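Local coordinates for probable Ni/Fe-hydrogenase 1 B-type cytochrome subunit (Escherichia coli K-12, PDB 6G94), which probably serves as the haem-binding membrane cytochrome b of hydrogenase-1, passing on the electrons released by hydrogen oxidation, at residues I[64-68]-I[148-152]; I[33-37]-I[185-191]; I[144-149]-I[160-166]. One frame throughout, in Å; residues are numbered along the deposited sequence.

Contact 1 (I[64-68]-I[148-152]); sequences FSAGM and FALYS. With HEM (protoporphyrin IX containing Fe), chain B.
The contact belongs to the haem pocket, at the edge of the porphyrin where helix 55-83 meets the last turn of helix 130-151. Residues 64-68 are helical throughout; 148-151 are helical and S152 leaves the helix, its N still hydrogen-bonded to F148 O (2.9 Å). In register, F64 CA lies 7.6 Å from Y151 CA and G67 CA 8.7 Å from F148 CA. F64 (chi1 m) and Y151 (chi1 t) point toward each other: the edge of Y151 meets the face of F64 in an offset edge-to-face pair, centroids 5.3 Å apart and planes at 70°, with F64 CB 3.5 Å from Y151 CE2. Both helices belong to the transmembrane bundle enclosing the haem in this cytochrome b561-type protein. M68 (chi1 m, chi2 m, chi3 t) places its SD 3.9 Å from F148 CZ, a Met-aromatic contact at the ring edge, and its CE 3.7 Å from Y151 CE1. The haem touches both helices: F64 CE1 is 3.5 Å from HEM CMD, G67 O 3.6 Å from HEM CMC, and F148 CD2 3.7 Å from HEM CAC, which lies over one face of the F148 ring. Y151 OH is hydrogen-bonded to an acidic side chain of the hydrogenase-1 small chain.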
loop_
_atom_site.group_PDB
_atom_site.type_symbol
_atom_site.label_atom_id
_atom_site.label_comp_id
_atom_site.label_asym_id
_atom_site.label_seq_id
_atom_site.Cartn_x
_atom_site.Cartn_y
_atom_site.Cartn_z
ATOM N N PHE I 64 13.609 -15.331 -32.230
ATOM C CA PHE I 64 12.972 -16.217 -33.220
ATOM C C PHE I 64 13.327 -15.836 -34.654
ATOM O O PHE I 64 13.442 -16.696 -35.535
ATOM C CB PHE I 64 11.451 -16.232 -33.052
ATOM C CG PHE I 64 10.991 -16.544 -31.659
ATOM C CD1 PHE I 64 11.766 -17.327 -30.805
ATOM C CD2 PHE I 64 9.773 -16.060 -31.201
ATOM C CE1 PHE I 64 11.352 -17.604 -29.516
ATOM C CE2 PHE I 64 9.339 -16.337 -29.907
ATOM C CZ PHE I 64 10.131 -17.111 -29.065
ATOM N N SER I 65 13.511 -14.537 -34.874
ATOM C CA SER I 65 13.656 -14.007 -36.218
ATOM C C SER I 65 15.144 -13.965 -36.580
ATOM O O SER I 65 15.502 -14.134 -37.756
ATOM C CB SER I 65 12.913 -12.662 -36.375
ATOM O OG SER I 65 13.504 -11.641 -35.608
ATOM N N ALA I 66 16.012 -13.812 -35.573
ATOM C CA ALA I 66 17.450 -14.086 -35.751
ATOM C C ALA I 66 17.667 -15.557 -36.073
ATOM O O ALA I 66 18.530 -15.915 -36.854
ATOM C CB ALA I 66 18.254 -13.677 -34.531
ATOM N N GLY I 67 16.846 -16.403 -35.483
ATOM C CA GLY I 67 16.898 -17.816 -35.755
ATOM C C GLY I 67 16.379 -18.155 -37.127
ATOM O O GLY I 67 16.717 -19.193 -37.673
ATOM N N MET I 68 15.545 -17.282 -37.681
ATOM C CA MET I 68 15.051 -17.444 -39.045
ATOM C C MET I 68 16.184 -17.153 -40.003
ATOM O O MET I 68 16.560 -18.013 -40.802
ATOM C CB MET I 68 13.851 -16.528 -39.317
ATOM C CG MET I 68 12.582 -16.930 -38.579
ATOM S SD MET I 68 11.800 -18.380 -39.306
ATOM C CE MET I 68 10.272 -18.487 -38.374
ATOM N N PHE I 148 13.333 -25.014 -33.524
ATOM C CA PHE I 148 12.091 -24.956 -34.292
ATOM C C PHE I 148 11.004 -25.852 -33.740
ATOM O O PHE I 148 9.817 -25.582 -33.940
ATOM C CB PHE I 148 12.325 -25.297 -35.765
ATOM C CG PHE I 148 12.579 -24.099 -36.610
ATOM C CD1 PHE I 148 11.547 -23.246 -36.936
ATOM C CD2 PHE I 148 13.854 -23.796 -37.036
ATOM C CE1 PHE I 148 11.773 -22.112 -37.683
ATOM C CE2 PHE I 148 14.095 -22.669 -37.792
ATOM C CZ PHE I 148 13.050 -21.822 -38.114
ATOM N N ALA I 149 11.404 -26.911 -33.061
ATOM C CA ALA I 149 10.443 -27.804 -32.428
ATOM C C ALA I 149 9.702 -27.009 -31.376
ATOM O O ALA I 149 8.517 -27.201 -31.190
ATOM C CB ALA I 149 11.121 -29.014 -31.818
ATOM N N LEU I 150 10.410 -26.116 -30.694
ATOM C CA LEU I 150 9.799 -25.216 -29.739
ATOM C C LEU I 150 8.931 -24.135 -30.362
ATOM O O LEU I 150 7.831 -23.885 -29.907
ATOM C CB LEU I 150 10.865 -24.543 -28.898
ATOM C CG LEU I 150 11.674 -25.434 -27.995
ATOM C CD1 LEU I 150 12.755 -24.611 -27.325
ATOM C CD2 LEU I 150 10.761 -26.112 -26.991
ATOM N N TYR I 151 9.446 -23.494 -31.397
ATOM C CA TYR I 151 8.762 -22.414 -32.089
ATOM C C TYR I 151 7.476 -22.814 -32.842
ATOM O O TYR I 151 6.488 -22.101 -32.815
ATOM C CB TYR I 151 9.766 -21.688 -32.994
ATOM C CG TYR I 151 9.196 -20.535 -33.758
ATOM C CD1 TYR I 151 8.568 -20.741 -34.974
ATOM C CD2 TYR I 151 9.273 -19.240 -33.278
ATOM C CE1 TYR I 151 8.019 -19.695 -35.696
ATOM C CE2 TYR I 151 8.732 -18.181 -33.996
ATOM C CZ TYR I 151 8.109 -18.416 -35.203
ATOM O OH TYR I 151 7.565 -17.398 -35.933
ATOM N N SER I 152 7.518 -23.946 -33.528
ATOM C CA SER I 152 6.407 -24.432 -34.335
ATOM C C SER I 152 5.354 -25.171 -33.522
ATOM O O SER I 152 4.377 -25.671 -34.070
ATOM C CB SER I 152 6.938 -25.360 -35.422
HETATM C CHA HEM B . 15.288 -20.446 -26.555
HETATM C CHB HEM B . 19.863 -20.004 -27.848
HETATM C CHC HEM B . 18.709 -21.216 -32.353
HETATM C CHD HEM B . 14.057 -21.052 -31.160
HETATM C C1A HEM B . 16.642 -20.348 -26.536
HETATM C C2A HEM B . 17.389 -20.417 -25.358
HETATM C C3A HEM B . 18.680 -20.301 -25.708
HETATM C C4A HEM B . 18.725 -20.152 -27.102
HETATM C CMA HEM B . 19.847 -20.313 -24.749
HETATM C CAA HEM B . 16.840 -20.558 -23.956
HETATM C CBA HEM B . 16.535 -21.994 -23.579
HETATM C CGA HEM B . 16.013 -22.042 -22.179
HETATM O O1A HEM B . 16.696 -21.783 -21.181
HETATM O O2A HEM B . 14.837 -22.367 -21.998
HETATM C C1B HEM B . 19.941 -20.330 -29.207
HETATM C C2B HEM B . 21.170 -20.402 -29.924
HETATM C C3B HEM B . 20.836 -20.760 -31.186
HETATM C C4B HEM B . 19.387 -20.882 -31.210
HETATM C CMB HEM B . 22.552 -20.145 -29.372
HETATM C CAB HEM B . 21.678 -21.000 -32.365
HETATM C CBB HEM B . 22.960 -20.687 -32.377
HETATM C C1C HEM B . 17.323 -21.216 -32.440
HETATM C C2C HEM B . 16.593 -21.363 -33.621
HETATM C C3C HEM B . 15.275 -21.323 -33.273
HETATM C C4C HEM B . 15.211 -21.147 -31.875
HETATM C CMC HEM B . 17.135 -21.564 -35.015
HETATM C CAC HEM B . 14.146 -21.447 -34.217
HETATM C CBC HEM B . 13.253 -20.473 -34.331
HETATM C C1D HEM B . 14.057 -20.916 -29.789
HETATM C C2D HEM B . 12.805 -20.962 -29.048
HETATM C C3D HEM B . 13.138 -20.782 -27.745
HETATM C C4D HEM B . 14.602 -20.645 -27.731
HETATM C CMD HEM B . 11.447 -21.148 -29.678
HETATM C CAD HEM B . 12.245 -20.735 -26.516
HETATM C CBD HEM B . 11.132 -19.699 -26.639
HETATM C CGD HEM B . 10.271 -19.547 -25.412
HETATM O O1D HEM B . 9.423 -20.394 -25.102
HETATM O O2D HEM B . 10.383 -18.550 -24.695
HETATM N NA HEM B . 17.471 -20.218 -27.611
HETATM N NB HEM B . 18.916 -20.615 -30.006
HETATM N NC HEM B . 16.467 -21.034 -31.408
HETATM N ND HEM B . 15.105 -20.736 -28.971
HETATM FE FE HEM B . 16.892 -20.645 -29.436
#

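Contact 2 (I[33-37]-I[185-191]). With HEM (protoporphyrin IX containing Fe), chain B.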
loop_
_atom_site.group_PDB
_atom_site.type_symbol
_atom_site.label_atom_id
_atom_site.label_comp_id
_atom_site.label_asym_id
_atom_site.label_seq_id
_atom_site.Cartn_x
_atom_site.Cartn_y
_atom_site.Cartn_z
ATOM N N MET I 33 22.601 -16.105 -28.903
ATOM C CA MET I 33 23.228 -16.445 -27.624
ATOM C C MET I 33 22.819 -15.460 -26.544
ATOM O O MET I 33 22.149 -15.838 -25.595
ATOM C CB MET I 33 24.750 -16.469 -27.762
ATOM C CG MET I 33 25.283 -17.674 -28.530
ATOM S SD MET I 33 27.069 -17.967 -28.411
ATOM C CE MET I 33 27.755 -16.304 -28.383
ATOM N N VAL I 34 23.213 -14.197 -26.696
ATOM C CA VAL I 34 22.781 -13.148 -25.771
ATOM C C VAL I 34 21.263 -13.151 -25.467
ATOM O O VAL I 34 20.870 -12.972 -24.312
ATOM C CB VAL I 34 23.214 -11.761 -26.269
ATOM C CG1 VAL I 34 22.773 -10.685 -25.297
ATOM C CG2 VAL I 34 24.710 -11.713 -26.425
ATOM N N THR I 35 20.422 -13.389 -26.482
ATOM C CA THR I 35 18.956 -13.395 -26.263
ATOM C C THR I 35 18.505 -14.691 -25.625
ATOM O O THR I 35 17.779 -14.666 -24.627
ATOM C CB THR I 35 18.079 -13.148 -27.533
ATOM O OG1 THR I 35 18.331 -14.148 -28.525
ATOM C CG2 THR I 35 18.320 -11.785 -28.103
ATOM N N GLY I 36 18.927 -15.816 -26.197
ATOM C CA GLY I 36 18.546 -17.126 -25.679
ATOM C C GLY I 36 18.969 -17.344 -24.226
ATOM O O GLY I 36 18.270 -18.008 -23.443
ATOM N N TYR I 37 20.125 -16.777 -23.870
ATOM C CA TYR I 37 20.582 -16.773 -22.492
ATOM C C TYR I 37 19.512 -16.194 -21.557
ATOM O O TYR I 37 19.177 -16.804 -20.555
ATOM C CB TYR I 37 21.896 -15.990 -22.349
ATOM C CG TYR I 37 22.424 -16.010 -20.935
ATOM C CD1 TYR I 37 22.944 -17.186 -20.392
ATOM C CD2 TYR I 37 22.372 -14.868 -20.126
ATOM C CE1 TYR I 37 23.409 -17.228 -19.090
ATOM C CE2 TYR I 37 22.834 -14.902 -18.819
ATOM C CZ TYR I 37 23.353 -16.086 -18.309
ATOM O OH TYR I 37 23.815 -16.155 -17.021
ATOM N N ARG I 185 19.328 -25.291 -24.473
ATOM C CA ARG I 185 20.200 -24.408 -23.694
ATOM C C ARG I 185 21.622 -24.969 -23.600
ATOM O O ARG I 185 22.596 -24.213 -23.584
ATOM C CB ARG I 185 19.627 -24.147 -22.294
ATOM C CG ARG I 185 20.602 -23.441 -21.357
ATOM C CD ARG I 185 19.931 -22.823 -20.155
ATOM N NE ARG I 185 19.672 -21.411 -20.393
ATOM C CZ ARG I 185 20.324 -20.423 -19.792
ATOM N NH1 ARG I 185 20.027 -19.171 -20.079
ATOM N NH2 ARG I 185 21.285 -20.677 -18.919
ATOM N N LEU I 186 21.736 -26.292 -23.561
ATOM C CA LEU I 186 23.042 -26.947 -23.496
ATOM C C LEU I 186 23.820 -26.692 -24.787
ATOM O O LEU I 186 24.997 -26.339 -24.738
ATOM C CB LEU I 186 22.900 -28.455 -23.237
ATOM C CG LEU I 186 24.186 -29.275 -23.205
ATOM C CD1 LEU I 186 25.111 -28.840 -22.068
ATOM C CD2 LEU I 186 23.885 -30.762 -23.151
ATOM N N GLY I 187 23.146 -26.846 -25.921
ATOM C CA GLY I 187 23.729 -26.625 -27.236
ATOM C C GLY I 187 24.372 -25.269 -27.316
ATOM O O GLY I 187 25.455 -25.130 -27.836
ATOM N N MET I 188 23.702 -24.274 -26.772
ATOM C CA MET I 188 24.227 -22.937 -26.718
ATOM C C MET I 188 25.540 -22.820 -25.958
ATOM O O MET I 188 26.390 -22.034 -26.327
ATOM C CB MET I 188 23.187 -22.036 -26.100
ATOM C CG MET I 188 23.614 -20.613 -25.919
ATOM S SD MET I 188 23.653 -20.225 -24.191
ATOM C CE MET I 188 24.027 -18.487 -24.311
ATOM N N TRP I 189 25.705 -23.577 -24.888
ATOM C CA TRP I 189 26.944 -23.556 -24.145
ATOM C C TRP I 189 28.054 -24.266 -24.910
ATOM O O TRP I 189 29.200 -23.859 -24.861
ATOM C CB TRP I 189 26.756 -24.277 -22.844
ATOM C CG TRP I 189 26.023 -23.559 -21.862
ATOM C CD1 TRP I 189 24.935 -23.990 -21.215
ATOM C CD2 TRP I 189 26.322 -22.276 -21.345
ATOM N NE1 TRP I 189 24.519 -23.063 -20.316
ATOM C CE2 TRP I 189 25.356 -21.991 -20.374
ATOM C CE3 TRP I 189 27.317 -21.332 -21.610
ATOM C CZ2 TRP I 189 25.332 -20.799 -19.669
ATOM C CZ3 TRP I 189 27.302 -20.140 -20.910
ATOM C CH2 TRP I 189 26.312 -19.884 -19.948
ATOM N N LEU I 190 27.691 -25.337 -25.608
ATOM C CA LEU I 190 28.638 -26.127 -26.384
ATOM C C LEU I 190 29.197 -25.345 -27.556
ATOM O O LEU I 190 30.408 -25.345 -27.789
ATOM C CB LEU I 190 27.994 -27.423 -26.863
ATOM C CG LEU I 190 27.524 -28.340 -25.723
ATOM C CD1 LEU I 190 26.919 -29.630 -26.260
ATOM C CD2 LEU I 190 28.631 -28.642 -24.710
ATOM N N ILE I 191 28.311 -24.702 -28.306
ATOM C CA ILE I 191 28.709 -23.727 -29.311
ATOM C C ILE I 191 29.688 -22.685 -28.731
ATOM O O ILE I 191 30.734 -22.434 -29.323
ATOM C CB ILE I 191 27.462 -23.073 -29.953
ATOM C CG1 ILE I 191 26.866 -24.023 -30.993
ATOM C CG2 ILE I 191 27.773 -21.702 -30.555
ATOM C CD1 ILE I 191 25.419 -23.740 -31.282
HETATM C CHA HEM B . 15.288 -20.446 -26.555
HETATM C CHB HEM B . 19.863 -20.004 -27.848
HETATM C CHC HEM B . 18.709 -21.216 -32.353
HETATM C CHD HEM B . 14.057 -21.052 -31.160
HETATM C C1A HEM B . 16.642 -20.348 -26.536
HETATM C C2A HEM B . 17.389 -20.417 -25.358
HETATM C C3A HEM B . 18.680 -20.301 -25.708
HETATM C C4A HEM B . 18.725 -20.152 -27.102
HETATM C CMA HEM B . 19.847 -20.313 -24.749
HETATM C CAA HEM B . 16.840 -20.558 -23.956
HETATM C CBA HEM B . 16.535 -21.994 -23.579
HETATM C CGA HEM B . 16.013 -22.042 -22.179
HETATM O O1A HEM B . 16.696 -21.783 -21.181
HETATM O O2A HEM B . 14.837 -22.367 -21.998
HETATM C C1B HEM B . 19.941 -20.330 -29.207
HETATM C C2B HEM B . 21.170 -20.402 -29.924
HETATM C C3B HEM B . 20.836 -20.760 -31.186
HETATM C C4B HEM B . 19.387 -20.882 -31.210
HETATM C CMB HEM B . 22.552 -20.145 -29.372
HETATM C CAB HEM B . 21.678 -21.000 -32.365
HETATM C CBB HEM B . 22.960 -20.687 -32.377
HETATM C C1C HEM B . 17.323 -21.216 -32.440
HETATM C C2C HEM B . 16.593 -21.363 -33.621
HETATM C C3C HEM B . 15.275 -21.323 -33.273
HETATM C C4C HEM B . 15.211 -21.147 -31.875
HETATM C CMC HEM B . 17.135 -21.564 -35.015
HETATM C CAC HEM B . 14.146 -21.447 -34.217
HETATM C CBC HEM B . 13.253 -20.473 -34.331
HETATM C C1D HEM B . 14.057 -20.916 -29.789
HETATM C C2D HEM B . 12.805 -20.962 -29.048
HETATM C C3D HEM B . 13.138 -20.782 -27.745
HETATM C C4D HEM B . 14.602 -20.645 -27.731
HETATM C CMD HEM B . 11.447 -21.148 -29.678
HETATM C CAD HEM B . 12.245 -20.735 -26.516
HETATM C CBD HEM B . 11.132 -19.699 -26.639
HETATM C CGD HEM B . 10.271 -19.547 -25.412
HETATM O O1D HEM B . 9.423 -20.394 -25.102
HETATM O O2D HEM B . 10.383 -18.550 -24.695
HETATM N NA HEM B . 17.471 -20.218 -27.611
HETATM N NB HEM B . 18.916 -20.615 -30.006
HETATM N NC HEM B . 16.467 -21.034 -31.408
HETATM N ND HEM B . 15.105 -20.736 -28.971
HETATM FE FE HEM B . 16.892 -20.645 -29.436
#
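A glycine faces the porphyrin at a point where a side chain could not fit: an ideal CB on G36 would lie 2.0 Å from HEM C4A, and the backbone itself comes as close as 3.0 Å, from G36 O to HEM CAA. The site is one wall of the haem pocket in a cytochrome b561-type helix bundle, formed by helix 20-40 and helix 177-203. Their segments run roughly antiparallel, at 145°, with axes 10.7 Å apart, and M33 and M188 have the nearest CA atoms (6.6 Å). M188 points toward helix 20-40 and fills much of the gap. Its CE lies 3.5 Å from M33 O and 3.8 Å from Y37 CB, while its CG is 3.6 Å from HEM CMB, a methyl that M33 CG also approaches, at 3.8 Å. Y37 CE1 packs at 4.0 Å on W189 CH2, and M33 SD lies 4.4 Å from I191 CG2, extending the apolar seam along the helices. R185 joins this wall to the haem propionate and to the partner protein, since its NH2 makes a salt bridge with an acidic side chain of the hydrogenase-1 small chain. R185 NH1 comes within 2.6 Å of Y37 O, but the angle is too poor for a hydrogen bond. R185 NE gives a weak hydrogen bond to propionate atom HEM O1A, 3.1 Å long.

Contact 3 (I[144-149]-I[160-166]). With HEM (protoporphyrin IX containing Fe), chain B.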
loop_
_atom_site.group_PDB
_atom_site.type_symbol
_atom_site.label_atom_id
_atom_site.label_comp_id
_atom_site.label_asym_id
_atom_site.label_seq_id
_atom_site.Cartn_x
_atom_site.Cartn_y
_atom_site.Cartn_z
ATOM N N ILE I 144 18.770 -25.886 -34.468
ATOM C CA ILE I 144 17.722 -25.507 -35.403
ATOM C C ILE I 144 16.585 -26.510 -35.288
ATOM O O ILE I 144 15.420 -26.105 -35.156
ATOM C CB ILE I 144 18.245 -25.399 -36.860
ATOM C CG1 ILE I 144 19.022 -24.073 -37.046
ATOM C CG2 ILE I 144 17.098 -25.540 -37.867
ATOM C CD1 ILE I 144 19.793 -23.933 -38.352
ATOM N N ILE I 145 16.924 -27.803 -35.331
ATOM C CA ILE I 145 15.929 -28.861 -35.163
ATOM C C ILE I 145 15.212 -28.720 -33.819
ATOM O O ILE I 145 13.991 -28.801 -33.768
ATOM C CB ILE I 145 16.552 -30.257 -35.280
ATOM C CG1 ILE I 145 17.111 -30.461 -36.671
ATOM C CG2 ILE I 145 15.518 -31.335 -35.021
ATOM C CD1 ILE I 145 18.107 -31.592 -36.733
ATOM N N THR I 146 15.976 -28.484 -32.750
ATOM C CA THR I 146 15.414 -28.272 -31.418
ATOM C C THR I 146 14.733 -26.909 -31.270
ATOM O O THR I 146 13.645 -26.819 -30.696
ATOM C CB THR I 146 16.459 -28.458 -30.282
ATOM O OG1 THR I 146 17.434 -27.407 -30.301
ATOM C CG2 THR I 146 17.147 -29.799 -30.394
ATOM N N GLY I 147 15.383 -25.856 -31.771
ATOM C CA GLY I 147 14.862 -24.490 -31.707
ATOM C C GLY I 147 13.521 -24.315 -32.398
ATOM O O GLY I 147 12.665 -23.577 -31.906
ATOM N N PHE I 148 13.333 -25.014 -33.524
ATOM C CA PHE I 148 12.091 -24.956 -34.292
ATOM C C PHE I 148 11.004 -25.852 -33.740
ATOM O O PHE I 148 9.817 -25.582 -33.940
ATOM C CB PHE I 148 12.325 -25.297 -35.765
ATOM C CG PHE I 148 12.579 -24.099 -36.610
ATOM C CD1 PHE I 148 11.547 -23.246 -36.936
ATOM C CD2 PHE I 148 13.854 -23.796 -37.036
ATOM C CE1 PHE I 148 11.773 -22.112 -37.683
ATOM C CE2 PHE I 148 14.095 -22.669 -37.792
ATOM C CZ PHE I 148 13.050 -21.822 -38.114
ATOM N N ALA I 149 11.404 -26.911 -33.061
ATOM C CA ALA I 149 10.443 -27.804 -32.428
ATOM C C ALA I 149 9.702 -27.009 -31.376
ATOM O O ALA I 149 8.517 -27.201 -31.190
ATOM C CB ALA I 149 11.121 -29.014 -31.818
ATOM N N PHE I 160 6.152 -27.014 -40.891
ATOM C CA PHE I 160 6.860 -27.347 -39.687
ATOM C C PHE I 160 6.436 -28.680 -39.172
ATOM O O PHE I 160 6.777 -29.041 -38.059
ATOM C CB PHE I 160 6.486 -26.355 -38.627
ATOM C CG PHE I 160 7.047 -24.995 -38.839
ATOM C CD1 PHE I 160 8.405 -24.794 -38.871
ATOM C CD2 PHE I 160 6.200 -23.897 -38.941
ATOM C CE1 PHE I 160 8.918 -23.522 -39.017
ATOM C CE2 PHE I 160 6.701 -22.616 -39.088
ATOM C CZ PHE I 160 8.071 -22.426 -39.124
ATOM N N ALA I 161 5.682 -29.405 -39.976
ATOM C CA ALA I 161 5.127 -30.673 -39.563
ATOM C C ALA I 161 6.169 -31.679 -39.093
ATOM O O ALA I 161 5.956 -32.349 -38.091
ATOM C CB ALA I 161 4.287 -31.254 -40.685
ATOM N N PRO I 162 7.299 -31.790 -39.784
ATOM C CA PRO I 162 8.319 -32.727 -39.294
ATOM C C PRO I 162 8.884 -32.485 -37.899
ATOM O O PRO I 162 9.173 -33.441 -37.206
ATOM C CB PRO I 162 9.438 -32.597 -40.318
ATOM C CG PRO I 162 9.201 -31.298 -41.002
ATOM C CD PRO I 162 7.729 -31.251 -41.115
ATOM N N PHE I 163 9.044 -31.236 -37.490
ATOM C CA PHE I 163 9.579 -30.944 -36.160
ATOM C C PHE I 163 8.800 -31.531 -35.003
ATOM O O PHE I 163 9.271 -31.555 -33.868
ATOM C CB PHE I 163 9.695 -29.451 -35.981
ATOM C CG PHE I 163 10.705 -28.842 -36.875
ATOM C CD1 PHE I 163 12.047 -28.900 -36.558
ATOM C CD2 PHE I 163 10.323 -28.237 -38.054
ATOM C CE1 PHE I 163 12.999 -28.341 -37.394
ATOM C CE2 PHE I 163 11.268 -27.672 -38.903
ATOM C CZ PHE I 163 12.610 -27.723 -38.570
ATOM N N ARG I 164 7.602 -32.004 -35.299
ATOM C CA ARG I 164 6.744 -32.587 -34.276
ATOM C C ARG I 164 6.992 -34.077 -34.118
ATOM O O ARG I 164 6.135 -34.821 -33.718
ATOM C CB ARG I 164 5.276 -32.287 -34.576
ATOM C CG ARG I 164 4.840 -30.898 -34.174
ATOM C CD ARG I 164 3.322 -30.816 -34.160
ATOM N NE ARG I 164 2.818 -30.593 -35.511
ATOM C CZ ARG I 164 1.730 -31.156 -36.014
ATOM N NH1 ARG I 164 1.003 -31.997 -35.275
ATOM N NH2 ARG I 164 1.377 -30.876 -37.264
ATOM N N TYR I 165 8.186 -34.491 -34.478
ATOM C CA TYR I 165 8.685 -35.820 -34.219
ATOM C C TYR I 165 9.712 -35.632 -33.141
ATOM O O TYR I 165 9.920 -36.506 -32.337
ATOM C CB TYR I 165 9.343 -36.414 -35.461
ATOM C CG TYR I 165 8.377 -37.018 -36.454
ATOM C CD1 TYR I 165 7.993 -38.336 -36.347
ATOM C CD2 TYR I 165 7.857 -36.270 -37.512
ATOM C CE1 TYR I 165 7.118 -38.898 -37.247
ATOM C CE2 TYR I 165 6.975 -36.824 -38.417
ATOM C CZ TYR I 165 6.613 -38.142 -38.273
ATOM O OH TYR I 165 5.740 -38.719 -39.145
ATOM N N VAL I 166 10.359 -34.473 -33.138
ATOM C CA VAL I 166 11.344 -34.122 -32.140
ATOM C C VAL I 166 10.675 -34.140 -30.793
ATOM O O VAL I 166 11.256 -34.585 -29.813
ATOM C CB VAL I 166 11.895 -32.721 -32.366
ATOM C CG1 VAL I 166 12.899 -32.374 -31.286
ATOM C CG2 VAL I 166 12.510 -32.604 -33.748
HETATM C CHA HEM B . 15.288 -20.446 -26.555
HETATM C CHB HEM B . 19.863 -20.004 -27.848
HETATM C CHC HEM B . 18.709 -21.216 -32.353
HETATM C CHD HEM B . 14.057 -21.052 -31.160
HETATM C C1A HEM B . 16.642 -20.348 -26.536
HETATM C C2A HEM B . 17.389 -20.417 -25.358
HETATM C C3A HEM B . 18.680 -20.301 -25.708
HETATM C C4A HEM B . 18.725 -20.152 -27.102
HETATM C CMA HEM B . 19.847 -20.313 -24.749
HETATM C CAA HEM B . 16.840 -20.558 -23.956
HETATM C CBA HEM B . 16.535 -21.994 -23.579
HETATM C CGA HEM B . 16.013 -22.042 -22.179
HETATM O O1A HEM B . 16.696 -21.783 -21.181
HETATM O O2A HEM B . 14.837 -22.367 -21.998
HETATM C C1B HEM B . 19.941 -20.330 -29.207
HETATM C C2B HEM B . 21.170 -20.402 -29.924
HETATM C C3B HEM B . 20.836 -20.760 -31.186
HETATM C C4B HEM B . 19.387 -20.882 -31.210
HETATM C CMB HEM B . 22.552 -20.145 -29.372
HETATM C CAB HEM B . 21.678 -21.000 -32.365
HETATM C CBB HEM B . 22.960 -20.687 -32.377
HETATM C C1C HEM B . 17.323 -21.216 -32.440
HETATM C C2C HEM B . 16.593 -21.363 -33.621
HETATM C C3C HEM B . 15.275 -21.323 -33.273
HETATM C C4C HEM B . 15.211 -21.147 -31.875
HETATM C CMC HEM B . 17.135 -21.564 -35.015
HETATM C CAC HEM B . 14.146 -21.447 -34.217
HETATM C CBC HEM B . 13.253 -20.473 -34.331
HETATM C C1D HEM B . 14.057 -20.916 -29.789
HETATM C C2D HEM B . 12.805 -20.962 -29.048
HETATM C C3D HEM B . 13.138 -20.782 -27.745
HETATM C C4D HEM B . 14.602 -20.645 -27.731
HETATM C CMD HEM B . 11.447 -21.148 -29.678
HETATM C CAD HEM B . 12.245 -20.735 -26.516
HETATM C CBD HEM B . 11.132 -19.699 -26.639
HETATM C CGD HEM B . 10.271 -19.547 -25.412
HETATM O O1D HEM B . 9.423 -20.394 -25.102
HETATM O O2D HEM B . 10.383 -18.550 -24.695
HETATM N NA HEM B . 17.471 -20.218 -27.611
HETATM N NB HEM B . 18.916 -20.615 -30.006
HETATM N NC HEM B . 16.467 -21.034 -31.408
HETATM N ND HEM B . 15.105 -20.736 -28.971
HETATM FE FE HEM B . 16.892 -20.645 -29.436
#
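F163 lays its ring over the CB of F148, which sits 3.6 Å from the ring centroid and only 16° off the ring normal, a clear CH-pi contact. The two rings themselves meet obliquely, with centroids 5.5 Å apart and planes at 32°. The ring of F148 meets that of F160 rim to rim: F148 CD1 is 3.4 Å from F160 CE1, the centroids again 5.5 Å apart and the planes at 27°. F148, F160 and F163 thus make an aromatic cluster that joins the periplasmic end of helix 130-151, as its predicted topology places it, to the loop that follows.

The rim of F163 also rests against the helix backbone, with F163 CD1 3.4 Å from I145 O. The small side chain of A149 allows the two segments a close approach: the CA atoms of A149 and F163 are 5.0 Å apart, and A149 CB lies 3.8 Å from both F163 O and V166 CB. V166, which opens helix 166-172, adds its CG2, 3.5 Å from I145 CG2.

Toward the haem, I144 CG1 is 3.7 Å from HEM CMC, and G147 O is 3.0 Å from HEM CHD; a CB on G147 would come within 2.5 Å of HEM C3C. The F148 ring has HEM CAC over one face and so bridges loop and haem. T146 OG1 is hydrogen-bonded to H184 ND1. Helix 130-151 is therefore packed by both the returning loop and the porphyrin, in keeping with the haem-binding membrane helix bundle of the cytochrome b561 class.

Overall arrangement
From the N terminus, helix 20-40 supplies the first half of contact 2, and helix 55-83 then supplies residues 64-68 of contact 1. That loop closes 80 residues later at 148-152, tying helix 55-83 to helix 130-151. Contact 3 begins on the same helix and closes a short loop at 160-166, joining helix 130-151 to the loop after it; the two contacts share F148 and A149 and touch through S152 CB and F160 CB, 3.4 Å apart. Contact 2 closes last, at 185-191, joining helices 20-40 and 177-203, so contacts 1 and 3 both nest within its loop. It touches neither, their centres lying about 14 and 18 Å from its own, yet all three reach the same haem.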